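Local atomic coordinates of putative polyphosphate kinase 2 (Pseudomonas aeruginosa PAO1, PDB entry 3CZP), a protein that uses inorganic polyphosphate as the phosphate donor to convert AMP to ADP, and GMP to GDP with lower efficiency. Residues A[328-334]-A[360-366]; A[365-369]-A[392-396]; A[155-160]-A[213-217]; A[3-7]-A[196-201]. One frame throughout, in Å; residues are numbered along the deposited sequence.

Interaction 1 of 4, residues A[328-334]-A[360-366]; sequences QYHIVPI and FTIFDRS
The Phe363 ring meets Ile334 at its edge, where CD1 lies near CG1 of the isoleucine at 4.2 Å, while the methyl of Thr361 sits over one ring face, displaced toward the rim. Val332 approaches the same ring obliquely, its CB 4.0 Å from Phe363 CD1. With CG anti to the carbonyl carbon and beside the backbone N (chi1 -73°), the end of the Phe363 ring comes nearer to strand 330-333. At the other end of the pair, Phe360 CD2 has Tyr329 CB 4.1 Å away, also obliquely.

Between these rings two parallel strands are joined by five backbone hydrogen bonds. The shortest, 2.7 Å from Val332 N to Ile362 O, is nearly straight at the hydrogen (173°); the last, Ile334 N to Asp364 O, measures 2.8 Å. Val332, Thr361 and Phe363 share one face of the sheet, and there Val332 CG2 meets Thr361 CG2 at 3.7 Å. On the opposite face Ile331 and Ile362 run side by side. Ile334 O and Asp364 O are bridged by one water, and the carboxylate of Asp364 forms a salt bridge through OD2 with Arg70 of the second subunit.

In this P-loop-type kinase domain, strand 330-333 is an outermost strand of the parallel sheet within this chain; strand 360-364 bonds on its other side to strand 300-307, and helix 313-321 packs against Tyr329, Ile331 and Phe360.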
loop_
_atom_site.group_PDB
_atom_site.type_symbol
_atom_site.label_atom_id
_atom_site.label_comp_id
_atom_site.label_asym_id
_atom_site.label_seq_id
_atom_site.Cartn_x
_atom_site.Cartn_y
_atom_site.Cartn_z
ATOM N N GLN A 328 5.637 -17.926 -8.924
ATOM C CA GLN A 328 6.612 -17.245 -9.780
ATOM C C GLN A 328 6.109 -15.981 -10.519
ATOM O O GLN A 328 6.895 -15.306 -11.198
ATOM C CB GLN A 328 7.161 -18.251 -10.785
ATOM C CG GLN A 328 8.031 -19.345 -10.167
ATOM C CD GLN A 328 8.514 -20.346 -11.227
ATOM O OE1 GLN A 328 7.735 -21.152 -11.749
ATOM N NE2 GLN A 328 9.798 -20.311 -11.527
ATOM N N TYR A 329 4.813 -15.682 -10.438
ATOM C CA TYR A 329 4.236 -14.632 -11.237
ATOM C C TYR A 329 3.120 -13.970 -10.458
ATOM O O TYR A 329 2.688 -14.479 -9.410
ATOM C CB TYR A 329 3.798 -15.119 -12.641
ATOM C CG TYR A 329 2.750 -16.208 -12.607
ATOM C CD1 TYR A 329 1.434 -15.910 -12.246
ATOM C CD2 TYR A 329 3.067 -17.539 -12.912
ATOM C CE1 TYR A 329 0.479 -16.866 -12.200
ATOM C CE2 TYR A 329 2.083 -18.531 -12.858
ATOM C CZ TYR A 329 0.804 -18.187 -12.515
ATOM O OH TYR A 329 -0.185 -19.111 -12.417
ATOM N N HIS A 330 2.717 -12.793 -10.959
ATOM C CA HIS A 330 1.669 -11.956 -10.370
ATOM C C HIS A 330 0.943 -11.344 -11.552
ATOM O O HIS A 330 1.573 -10.658 -12.342
ATOM C CB HIS A 330 2.308 -10.883 -9.501
ATOM C CG HIS A 330 1.336 -9.878 -8.944
ATOM N ND1 HIS A 330 0.144 -10.242 -8.339
ATOM C CD2 HIS A 330 1.411 -8.530 -8.844
ATOM C CE1 HIS A 330 -0.474 -9.159 -7.902
ATOM N NE2 HIS A 330 0.268 -8.102 -8.201
ATOM N N ILE A 331 -0.345 -11.650 -11.733
ATOM C CA ILE A 331 -1.106 -11.090 -12.826
ATOM C C ILE A 331 -1.975 -9.962 -12.288
ATOM O O ILE A 331 -2.673 -10.144 -11.275
ATOM C CB ILE A 331 -1.995 -12.130 -13.486
ATOM C CG1 ILE A 331 -1.177 -13.374 -13.910
ATOM C CG2 ILE A 331 -2.737 -11.519 -14.661
ATOM C CD1 ILE A 331 -2.082 -14.466 -14.436
ATOM N N VAL A 332 -1.932 -8.808 -12.968
ATOM C CA VAL A 332 -2.693 -7.608 -12.606
ATOM C C VAL A 332 -3.672 -7.264 -13.717
ATOM O O VAL A 332 -3.265 -6.752 -14.742
ATOM C CB VAL A 332 -1.791 -6.392 -12.451
ATOM C CG1 VAL A 332 -2.614 -5.132 -11.980
ATOM C CG2 VAL A 332 -0.626 -6.743 -11.541
ATOM N N PRO A 333 -4.949 -7.544 -13.522
ATOM C CA PRO A 333 -5.949 -7.162 -14.509
ATOM C C PRO A 333 -6.337 -5.700 -14.299
ATOM O O PRO A 333 -6.846 -5.333 -13.257
ATOM C CB PRO A 333 -7.070 -8.167 -14.246
ATOM C CG PRO A 333 -6.969 -8.488 -12.789
ATOM C CD PRO A 333 -5.528 -8.315 -12.419
ATOM N N ILE A 334 -6.017 -4.834 -15.245
ATOM C CA ILE A 334 -6.130 -3.399 -14.973
ATOM C C ILE A 334 -7.544 -3.043 -15.360
ATOM O O ILE A 334 -7.934 -3.384 -16.447
ATOM C CB ILE A 334 -5.100 -2.586 -15.786
ATOM C CG1 ILE A 334 -3.686 -2.810 -15.191
ATOM C CG2 ILE A 334 -5.488 -1.139 -15.877
ATOM C CD1 ILE A 334 -3.487 -2.332 -13.771
ATOM N N PHE A 360 7.911 -11.690 -11.781
ATOM C CA PHE A 360 7.330 -11.618 -13.136
ATOM C C PHE A 360 5.919 -11.091 -12.998
ATOM O O PHE A 360 5.124 -11.692 -12.340
ATOM C CB PHE A 360 7.340 -13.038 -13.744
ATOM C CG PHE A 360 6.749 -13.168 -15.150
ATOM C CD1 PHE A 360 6.423 -12.050 -15.952
ATOM C CD2 PHE A 360 6.523 -14.428 -15.654
ATOM C CE1 PHE A 360 5.890 -12.211 -17.225
ATOM C CE2 PHE A 360 5.969 -14.612 -16.922
ATOM C CZ PHE A 360 5.650 -13.513 -17.713
ATOM N N THR A 361 5.625 -9.920 -13.537
ATOM C CA THR A 361 4.282 -9.324 -13.412
ATOM C C THR A 361 3.721 -9.246 -14.817
ATOM O O THR A 361 4.385 -8.846 -15.758
ATOM C CB THR A 361 4.272 -7.939 -12.790
ATOM O OG1 THR A 361 4.857 -7.992 -11.490
ATOM C CG2 THR A 361 2.830 -7.374 -12.723
ATOM N N ILE A 362 2.490 -9.697 -14.946
ATOM C CA ILE A 362 1.767 -9.660 -16.196
ATOM C C ILE A 362 0.602 -8.631 -16.017
ATOM O O ILE A 362 -0.185 -8.715 -15.034
ATOM C CB ILE A 362 1.185 -11.037 -16.470
ATOM C CG1 ILE A 362 2.277 -12.130 -16.554
ATOM C CG2 ILE A 362 0.300 -10.989 -17.727
ATOM C CD1 ILE A 362 1.723 -13.515 -17.012
ATOM N N PHE A 363 0.502 -7.701 -16.977
ATOM C CA PHE A 363 -0.465 -6.662 -16.975
ATOM C C PHE A 363 -1.478 -6.986 -18.066
ATOM O O PHE A 363 -1.193 -6.931 -19.260
ATOM C CB PHE A 363 0.173 -5.294 -17.189
ATOM C CG PHE A 363 0.932 -4.773 -16.006
ATOM C CD1 PHE A 363 0.269 -4.126 -14.980
ATOM C CD2 PHE A 363 2.312 -4.973 -15.894
ATOM C CE1 PHE A 363 0.949 -3.649 -13.864
ATOM C CE2 PHE A 363 3.027 -4.475 -14.780
ATOM C CZ PHE A 363 2.337 -3.815 -13.772
ATOM N N ASP A 364 -2.657 -7.361 -17.632
ATOM C CA ASP A 364 -3.763 -7.520 -18.530
ATOM C C ASP A 364 -4.459 -6.178 -18.654
ATOM O O ASP A 364 -5.246 -5.776 -17.797
ATOM C CB ASP A 364 -4.689 -8.604 -18.017
ATOM C CG ASP A 364 -5.811 -8.936 -18.998
ATOM O OD1 ASP A 364 -5.886 -8.357 -20.118
ATOM O OD2 ASP A 364 -6.641 -9.783 -18.636
ATOM N N ARG A 365 -4.125 -5.486 -19.743
ATOM C CA ARG A 365 -4.306 -4.040 -19.883
ATOM C C ARG A 365 -3.346 -3.331 -18.949
ATOM O O ARG A 365 -2.774 -3.952 -18.072
ATOM C CB ARG A 365 -5.745 -3.617 -19.668
ATOM C CG ARG A 365 -6.700 -4.418 -20.493
ATOM C CD ARG A 365 -8.099 -4.059 -20.175
ATOM N NE ARG A 365 -8.473 -2.827 -20.850
ATOM C CZ ARG A 365 -9.725 -2.463 -21.116
ATOM N NH1 ARG A 365 -10.741 -3.256 -20.774
ATOM N NH2 ARG A 365 -9.970 -1.302 -21.748
ATOM N N SER A 366 -3.073 -2.070 -19.205
ATOM C CA SER A 366 -1.877 -1.485 -18.652
ATOM C C SER A 366 -1.994 0.008 -18.669
ATOM O O SER A 366 -3.071 0.543 -18.881
ATOM C CB SER A 366 -0.646 -1.933 -19.496
ATOM O OG SER A 366 -0.594 -1.156 -20.704
HETATM O O HOH W 1 6.591 -12.903 -9.271
HETATM O O HOH W 2 -8.387 -5.920 -17.333
#

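Interaction 2 of 4, residues A[365-369]-A[392-396]; sequences RSWYG and INDFE
Glu396 OE2 accepts two hydrogen bonds, from Tyr368 OH at 2.6 Å and from Trp367 NE1 at 3.0 Å. The indole N-H points almost straight at the oxygen (168°), which lies in the ring plane of the tryptophan and answers with its anti lone pair. The tyrosine hydroxyl arrives on the syn side, out of the carboxylate plane. Lys408 forms a salt bridge with Glu396 OE1 and a hydrogen bond with Tyr368 OH, so the buried carboxylate is held through both oxygens and its charge is probably balanced locally.

The two donors come from the loop that follows strand 360-364 in the second PPK2 domain, just before helix 370-377, whereas the acceptor belongs to helix 382-402. An ST turn shapes this loop: Ser366 OG accepts from Tyr368 N at 3.1 Å, and it also bonds Glu306 on strand 300-307.

With Trp367 CG between its backbone N and carbonyl carbon (chi1 43°), the indole is set so that one face meets Phe395. The phenylalanine comes edge-on in a T-shaped pair with planes at 79°, its CE2 only 3.5 Å from Trp367 CD2. Ser366 CB lies off-centre over the opposite face. Ile392 packs against both loop aromatics: its CG2 is 3.8 Å from Trp367 CD1 and 3.5 Å from Tyr368 CZ, and its CD1 packs beside Tyr368 CE1 at 3.8 Å.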
loop_
_atom_site.group_PDB
_atom_site.type_symbol
_atom_site.label_atom_id
_atom_site.label_comp_id
_atom_site.label_asym_id
_atom_site.label_seq_id
_atom_site.Cartn_x
_atom_site.Cartn_y
_atom_site.Cartn_z
ATOM N N ARG A 365 -4.125 -5.486 -19.743
ATOM C CA ARG A 365 -4.306 -4.040 -19.883
ATOM C C ARG A 365 -3.346 -3.331 -18.949
ATOM O O ARG A 365 -2.774 -3.952 -18.072
ATOM C CB ARG A 365 -5.745 -3.617 -19.668
ATOM C CG ARG A 365 -6.700 -4.418 -20.493
ATOM C CD ARG A 365 -8.099 -4.059 -20.175
ATOM N NE ARG A 365 -8.473 -2.827 -20.850
ATOM C CZ ARG A 365 -9.725 -2.463 -21.116
ATOM N NH1 ARG A 365 -10.741 -3.256 -20.774
ATOM N NH2 ARG A 365 -9.970 -1.302 -21.748
ATOM N N SER A 366 -3.073 -2.070 -19.205
ATOM C CA SER A 366 -1.877 -1.485 -18.652
ATOM C C SER A 366 -1.994 0.008 -18.669
ATOM O O SER A 366 -3.071 0.543 -18.881
ATOM C CB SER A 366 -0.646 -1.933 -19.496
ATOM O OG SER A 366 -0.594 -1.156 -20.704
ATOM N N TRP A 367 -0.848 0.679 -18.500
ATOM C CA TRP A 367 -0.774 2.137 -18.590
ATOM C C TRP A 367 -1.058 2.709 -19.967
ATOM O O TRP A 367 -1.238 3.897 -20.103
ATOM C CB TRP A 367 0.609 2.619 -18.150
ATOM C CG TRP A 367 1.775 1.814 -18.659
ATOM C CD1 TRP A 367 2.539 2.073 -19.779
ATOM C CD2 TRP A 367 2.353 0.641 -18.046
ATOM N NE1 TRP A 367 3.532 1.127 -19.901
ATOM C CE2 TRP A 367 3.440 0.234 -18.867
ATOM C CE3 TRP A 367 2.011 -0.137 -16.935
ATOM C CZ2 TRP A 367 4.200 -0.858 -18.597
ATOM C CZ3 TRP A 367 2.788 -1.246 -16.640
ATOM C CH2 TRP A 367 3.881 -1.603 -17.466
ATOM N N TYR A 368 -1.037 1.865 -20.985
ATOM C CA TYR A 368 -1.454 2.232 -22.342
ATOM C C TYR A 368 -2.927 2.596 -22.499
ATOM O O TYR A 368 -3.313 3.234 -23.508
ATOM C CB TYR A 368 -0.988 1.177 -23.352
ATOM C CG TYR A 368 0.509 1.229 -23.523
ATOM C CD1 TYR A 368 1.089 2.204 -24.304
ATOM C CD2 TYR A 368 1.356 0.352 -22.832
ATOM C CE1 TYR A 368 2.475 2.297 -24.456
ATOM C CE2 TYR A 368 2.759 0.441 -22.984
ATOM C CZ TYR A 368 3.304 1.419 -23.812
ATOM O OH TYR A 368 4.668 1.561 -23.986
ATOM N N GLY A 369 -3.731 2.253 -21.498
ATOM C CA GLY A 369 -5.141 2.646 -21.471
ATOM C C GLY A 369 -5.355 4.132 -21.723
ATOM O O GLY A 369 -6.282 4.510 -22.412
ATOM N N ILE A 392 5.287 7.572 -20.696
ATOM C CA ILE A 392 5.338 6.113 -20.721
ATOM C C ILE A 392 6.751 5.624 -21.027
ATOM O O ILE A 392 7.256 4.699 -20.390
ATOM C CB ILE A 392 4.364 5.531 -21.761
ATOM C CG1 ILE A 392 2.925 5.615 -21.249
ATOM C CG2 ILE A 392 4.734 4.093 -22.090
ATOM C CD1 ILE A 392 1.882 5.340 -22.311
ATOM N N ASN A 393 7.377 6.261 -22.010
ATOM C CA ASN A 393 8.721 5.940 -22.420
ATOM C C ASN A 393 9.715 6.183 -21.329
ATOM O O ASN A 393 10.628 5.333 -21.103
ATOM C CB ASN A 393 9.098 6.727 -23.694
ATOM C CG ASN A 393 8.421 6.210 -24.933
ATOM O OD1 ASN A 393 8.013 5.041 -25.016
ATOM N ND2 ASN A 393 8.318 7.086 -25.937
ATOM N N ASP A 394 9.511 7.286 -20.584
ATOM C CA ASP A 394 10.417 7.586 -19.460
ATOM C C ASP A 394 10.250 6.501 -18.368
ATOM O O ASP A 394 11.214 5.999 -17.833
ATOM C CB ASP A 394 10.215 8.980 -18.832
ATOM C CG ASP A 394 10.499 10.167 -19.806
ATOM O OD1 ASP A 394 11.219 10.040 -20.856
ATOM O OD2 ASP A 394 9.975 11.271 -19.487
ATOM N N PHE A 395 9.007 6.155 -18.071
ATOM C CA PHE A 395 8.663 5.040 -17.164
ATOM C C PHE A 395 9.335 3.730 -17.536
ATOM O O PHE A 395 10.020 3.102 -16.739
ATOM C CB PHE A 395 7.128 4.895 -17.198
ATOM C CG PHE A 395 6.548 3.771 -16.361
ATOM C CD1 PHE A 395 7.037 3.470 -15.109
ATOM C CD2 PHE A 395 5.507 3.015 -16.856
ATOM C CE1 PHE A 395 6.451 2.440 -14.313
ATOM C CE2 PHE A 395 4.950 1.962 -16.064
ATOM C CZ PHE A 395 5.407 1.700 -14.803
ATOM N N GLU A 396 9.171 3.339 -18.789
ATOM C CA GLU A 396 9.722 2.090 -19.296
ATOM C C GLU A 396 11.225 2.074 -19.305
ATOM O O GLU A 396 11.833 1.030 -19.097
ATOM C CB GLU A 396 9.157 1.755 -20.681
ATOM C CG GLU A 396 7.688 1.344 -20.548
ATOM C CD GLU A 396 7.003 1.055 -21.866
ATOM O OE1 GLU A 396 7.665 1.091 -22.930
ATOM O OE2 GLU A 396 5.783 0.812 -21.803
#

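Interaction 3 of 4, residues A[155-160]-A[213-217]; sequences HLSKKQ and VEGAD
His155 pairs with Glu214 as the last parallel bridge between two neighbouring strands, its N donating to Val213 O at 2.9 Å and its O accepting from Gly215 N at 2.8 Å. Beyond that bridge side chains take over. Gln160 NE2 gives a nearly straight bond (170°) to Glu214 OE2, 2.7 Å away; the oxygen lies in the amide plane and is met almost head-on, although the amide and carboxylate planes are turned well apart. Glu214 can get there because CG is anti to its N (chi1 -171°) and the chain beyond is extended. Its OE1 is taken by Gly10 N and His11 ND1.

Gln160 is meanwhile half of a capping box at the start of helix 158-163: Gln160 OE1 accepts from Ser157 N at 2.9 Å, and Ser157 OG accepts weakly from Gln160 N. The same amide thus completes the capping box through OE1 and reaches, through NE2, the end of strand 210-214, an outermost strand of the sheet within this chain.

Apolar packing is added by Leu156 CD2, 4.0 Å from Ala216 CB. The Ala216 methyl also lies against the Gln160 amide, 3.5 Å from CB to NE2. His155 NE2 is hydrogen-bonded to Glu8 OE2.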
loop_
_atom_site.group_PDB
_atom_site.type_symbol
_atom_site.label_atom_id
_atom_site.label_comp_id
_atom_site.label_asym_id
_atom_site.label_seq_id
_atom_site.Cartn_x
_atom_site.Cartn_y
_atom_site.Cartn_z
ATOM N N HIS A 155 20.288 27.969 2.450
ATOM C CA HIS A 155 21.652 28.314 2.124
ATOM C C HIS A 155 22.443 28.913 3.284
ATOM O O HIS A 155 21.913 29.694 4.058
ATOM C CB HIS A 155 21.678 29.350 1.008
ATOM C CG HIS A 155 23.019 29.483 0.388
ATOM N ND1 HIS A 155 23.686 28.413 -0.168
ATOM C CD2 HIS A 155 23.851 30.546 0.280
ATOM C CE1 HIS A 155 24.853 28.822 -0.629
ATOM N NE2 HIS A 155 24.978 30.110 -0.358
ATOM N N LEU A 156 23.746 28.604 3.316
ATOM C CA LEU A 156 24.715 29.388 4.052
ATOM C C LEU A 156 25.895 29.559 3.146
ATOM O O LEU A 156 26.169 28.717 2.300
ATOM C CB LEU A 156 25.164 28.696 5.345
ATOM C CG LEU A 156 24.187 28.406 6.497
ATOM C CD1 LEU A 156 24.879 27.487 7.540
ATOM C CD2 LEU A 156 23.645 29.703 7.112
ATOM N N SER A 157 26.591 30.670 3.311
ATOM C CA SER A 157 27.869 30.857 2.650
ATOM C C SER A 157 28.924 30.079 3.399
ATOM O O SER A 157 28.740 29.622 4.522
ATOM C CB SER A 157 28.256 32.339 2.517
ATOM O OG SER A 157 28.526 32.888 3.778
ATOM N N LYS A 158 30.058 29.951 2.735
ATOM C CA LYS A 158 31.171 29.212 3.293
ATOM C C LYS A 158 31.543 29.756 4.661
ATOM O O LYS A 158 31.683 28.987 5.603
ATOM C CB LYS A 158 32.344 29.279 2.339
ATOM C CG LYS A 158 33.433 28.279 2.624
ATOM C CD LYS A 158 34.381 28.281 1.482
ATOM C CE LYS A 158 35.563 27.308 1.680
ATOM N NZ LYS A 158 35.229 25.882 1.417
ATOM N N LYS A 159 31.673 31.088 4.734
ATOM C CA LYS A 159 31.972 31.855 5.956
ATOM C C LYS A 159 30.930 31.645 7.045
ATOM O O LYS A 159 31.266 31.541 8.221
ATOM C CB LYS A 159 32.033 33.360 5.640
ATOM C CG LYS A 159 33.420 33.926 5.543
ATOM C CD LYS A 159 33.418 35.468 5.416
ATOM C CE LYS A 159 34.619 35.973 4.577
ATOM N NZ LYS A 159 35.812 35.087 4.703
ATOM N N GLN A 160 29.661 31.601 6.637
ATOM C CA GLN A 160 28.546 31.397 7.577
ATOM C C GLN A 160 28.577 29.952 8.070
ATOM O O GLN A 160 28.515 29.717 9.254
ATOM C CB GLN A 160 27.197 31.717 6.919
ATOM C CG GLN A 160 26.850 33.227 6.804
ATOM C CD GLN A 160 25.667 33.500 5.869
ATOM O OE1 GLN A 160 25.348 32.709 4.988
ATOM N NE2 GLN A 160 25.017 34.624 6.073
ATOM N N VAL A 213 16.761 30.185 0.074
ATOM C CA VAL A 213 16.447 30.960 1.280
ATOM C C VAL A 213 17.673 31.000 2.156
ATOM O O VAL A 213 18.154 29.937 2.571
ATOM C CB VAL A 213 15.295 30.292 2.072
ATOM C CG1 VAL A 213 14.905 31.167 3.328
ATOM C CG2 VAL A 213 14.070 30.060 1.142
ATOM N N GLU A 214 18.192 32.196 2.427
ATOM C CA GLU A 214 19.324 32.338 3.330
ATOM C C GLU A 214 18.967 31.877 4.757
ATOM O O GLU A 214 17.990 32.336 5.362
ATOM C CB GLU A 214 19.836 33.792 3.349
ATOM C CG GLU A 214 21.146 33.902 4.128
ATOM C CD GLU A 214 21.811 35.275 4.043
ATOM O OE1 GLU A 214 21.301 36.146 3.290
ATOM O OE2 GLU A 214 22.860 35.462 4.727
ATOM N N GLY A 215 19.766 30.966 5.298
ATOM C CA GLY A 215 19.406 30.301 6.538
ATOM C C GLY A 215 20.083 30.789 7.803
ATOM O O GLY A 215 19.936 30.178 8.873
ATOM N N ALA A 216 20.811 31.892 7.708
ATOM C CA ALA A 216 21.623 32.357 8.808
ATOM C C ALA A 216 20.701 32.928 9.883
ATOM O O ALA A 216 20.942 32.714 11.050
ATOM C CB ALA A 216 22.653 33.377 8.325
ATOM N N ASP A 217 19.618 33.588 9.469
ATOM C CA ASP A 217 18.630 34.107 10.395
ATOM C C ASP A 217 17.374 33.212 10.519
ATOM O O ASP A 217 16.606 33.055 9.576
ATOM C CB ASP A 217 18.279 35.566 10.058
ATOM C CG ASP A 217 17.434 36.212 11.132
ATOM O OD1 ASP A 217 17.910 36.371 12.274
ATOM O OD2 ASP A 217 16.290 36.612 10.841
#

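Interaction 4 of 4, residues A[3-7]-A[196-201]; sequences MFESA and GERVLR
Met3, a selenomethionine, and Phe4 lay the N-terminal arm of the chain against helix 186-203 of the first PPK2 domain, an alpha/beta unit of the P-loop type. Where the model begins, Met3 N is placed 2.6 Å from Glu197 OE2 as a hydrogen bond, but that oxygen sits too close to a neighbour, so the detail is doubtful. As modelled, the two side chains run past each other in opposite directions, and CG anti to the backbone N (chi1 -174°) is what carries the Glu197 carboxylate to the arm.

Farther out, Met3 bends at its selenium. SE packs on Leu200 CB at 3.8 Å, and the two side chains cross at about a right angle, while CE lies 4.0 Å from Arg201 N, one turn after Glu197.

After Phe4 the arm turns through a short 3-10 segment, with Ala7 N hydrogen-bonded to Phe4 O. The Phe4 side chain reaches deeper. Its ring stacks with His155 and Trp153, and its far end comes up to the helix backbone, where Gly196 C lies 4.1 Å from CZ, near the ring plane. CE2 is 3.9 Å from Glu197 N. The other meta carbon of the Phe4 ring, CE1, stands obliquely 3.8 Å from Leu200 CD2.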
loop_
_atom_site.group_PDB
_atom_site.type_symbol
_atom_site.label_atom_id
_atom_site.label_comp_id
_atom_site.label_asym_id
_atom_site.label_seq_id
_atom_site.Cartn_x
_atom_site.Cartn_y
_atom_site.Cartn_z
HETATM N N MSE A 3 25.256 31.950 -8.235
HETATM C CA MSE A 3 23.773 32.091 -8.146
HETATM C C MSE A 3 23.350 32.270 -6.681
HETATM O O MSE A 3 22.360 32.949 -6.379
HETATM C CB MSE A 3 23.091 30.850 -8.705
HETATM C CG MSE A 3 21.890 30.329 -7.883
HETATM SE SE MSE A 3 21.371 28.525 -8.493
HETATM C CE MSE A 3 20.177 29.082 -10.026
ATOM N N PHE A 4 24.075 31.640 -5.772
ATOM C CA PHE A 4 23.744 31.735 -4.362
ATOM C C PHE A 4 24.112 33.087 -3.732
ATOM O O PHE A 4 23.726 33.333 -2.600
ATOM C CB PHE A 4 24.432 30.613 -3.606
ATOM C CG PHE A 4 24.020 29.250 -4.067
ATOM C CD1 PHE A 4 22.722 28.807 -3.853
ATOM C CD2 PHE A 4 24.925 28.413 -4.732
ATOM C CE1 PHE A 4 22.348 27.566 -4.272
ATOM C CE2 PHE A 4 24.547 27.148 -5.149
ATOM C CZ PHE A 4 23.260 26.725 -4.934
ATOM N N GLU A 5 24.826 33.975 -4.450
ATOM C CA GLU A 5 25.275 35.244 -3.828
ATOM C C GLU A 5 24.124 36.150 -3.362
ATOM O O GLU A 5 24.317 36.983 -2.471
ATOM C CB GLU A 5 26.259 36.015 -4.729
ATOM C CG GLU A 5 27.537 35.209 -5.024
ATOM C CD GLU A 5 28.740 36.045 -5.424
ATOM O OE1 GLU A 5 28.629 37.288 -5.613
ATOM O OE2 GLU A 5 29.830 35.441 -5.548
ATOM N N SER A 6 22.939 35.987 -3.955
ATOM C CA SER A 6 21.729 36.734 -3.563
ATOM C C SER A 6 21.333 36.461 -2.082
ATOM O O SER A 6 20.914 37.362 -1.341
ATOM C CB SER A 6 20.580 36.349 -4.507
ATOM O OG SER A 6 19.676 37.420 -4.683
ATOM N N ALA A 7 21.528 35.210 -1.678
ATOM C CA ALA A 7 21.161 34.679 -0.381
ATOM C C ALA A 7 22.430 34.593 0.499
ATOM O O ALA A 7 22.547 33.724 1.396
ATOM C CB ALA A 7 20.524 33.286 -0.550
ATOM N N GLY A 196 25.226 21.938 -6.858
ATOM C CA GLY A 196 23.931 22.548 -6.523
ATOM C C GLY A 196 23.547 23.630 -7.538
ATOM O O GLY A 196 22.401 23.691 -8.030
ATOM N N GLU A 197 24.516 24.413 -7.963
ATOM C CA GLU A 197 24.232 25.397 -8.987
ATOM C C GLU A 197 23.717 24.820 -10.304
ATOM O O GLU A 197 22.783 25.383 -10.937
ATOM C CB GLU A 197 25.449 26.272 -9.219
ATOM C CG GLU A 197 25.171 27.405 -10.171
ATOM C CD GLU A 197 26.057 28.583 -9.839
ATOM O OE1 GLU A 197 27.230 28.475 -10.178
ATOM O OE2 GLU A 197 25.614 29.555 -9.177
ATOM N N ARG A 198 24.353 23.729 -10.742
ATOM C CA ARG A 198 24.001 23.038 -11.971
ATOM C C ARG A 198 22.633 22.371 -11.849
ATOM O O ARG A 198 21.788 22.533 -12.714
ATOM C CB ARG A 198 25.085 22.000 -12.291
ATOM C CG ARG A 198 24.949 21.304 -13.615
ATOM C CD ARG A 198 26.076 20.282 -13.844
ATOM N NE ARG A 198 27.315 21.027 -13.752
ATOM C CZ ARG A 198 28.223 21.209 -14.696
ATOM N NH1 ARG A 198 28.128 20.602 -15.880
ATOM N NH2 ARG A 198 29.286 22.001 -14.417
ATOM N N VAL A 199 22.394 21.668 -10.743
ATOM C CA VAL A 199 21.055 21.108 -10.457
ATOM C C VAL A 199 19.940 22.115 -10.425
ATOM O O VAL A 199 18.896 21.920 -11.074
ATOM C CB VAL A 199 21.070 20.264 -9.119
ATOM C CG1 VAL A 199 19.729 19.846 -8.716
ATOM C CG2 VAL A 199 21.987 18.999 -9.297
ATOM N N LEU A 200 20.158 23.215 -9.693
ATOM C CA LEU A 200 19.153 24.247 -9.519
ATOM C C LEU A 200 18.819 25.016 -10.817
ATOM O O LEU A 200 17.656 25.201 -11.146
ATOM C CB LEU A 200 19.562 25.218 -8.367
ATOM C CG LEU A 200 18.971 24.821 -6.986
ATOM C CD1 LEU A 200 19.335 23.372 -6.542
ATOM C CD2 LEU A 200 19.411 25.848 -5.955
ATOM N N ARG A 201 19.822 25.389 -11.597
ATOM C CA ARG A 201 19.584 26.039 -12.864
ATOM C C ARG A 201 18.706 25.210 -13.789
ATOM O O ARG A 201 17.796 25.739 -14.484
ATOM C CB ARG A 201 20.942 26.377 -13.513
ATOM C CG ARG A 201 20.927 26.798 -15.002
ATOM C CD ARG A 201 20.248 28.170 -15.227
ATOM N NE ARG A 201 20.234 28.459 -16.659
ATOM C CZ ARG A 201 21.191 29.100 -17.306
ATOM N NH1 ARG A 201 21.066 29.284 -18.626
ATOM N NH2 ARG A 201 22.271 29.532 -16.629
#

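From the N terminus, the arm 3-7 first meets helix 186-203 in interaction 4, a closure over nearly 190 residues that ties the start of the chain to that helix. Interaction 3 crosses it, since its segments alternate with those of interaction 4: 155-160 lies inside that span and 213-217 beyond it. The two contacts touch, with Glu214 against Ala7. Interactions 1 and 2 follow in the second domain. Interaction 1 joins neighbouring strands over 25 intervening residues, and interaction 2 starts where it ends, sharing Arg365 and Ser366, and carries the chain on to helix 382-402. Interactions 1 and 3 lie on opposite sides of the chain's centre, their centres about 50 Å apart.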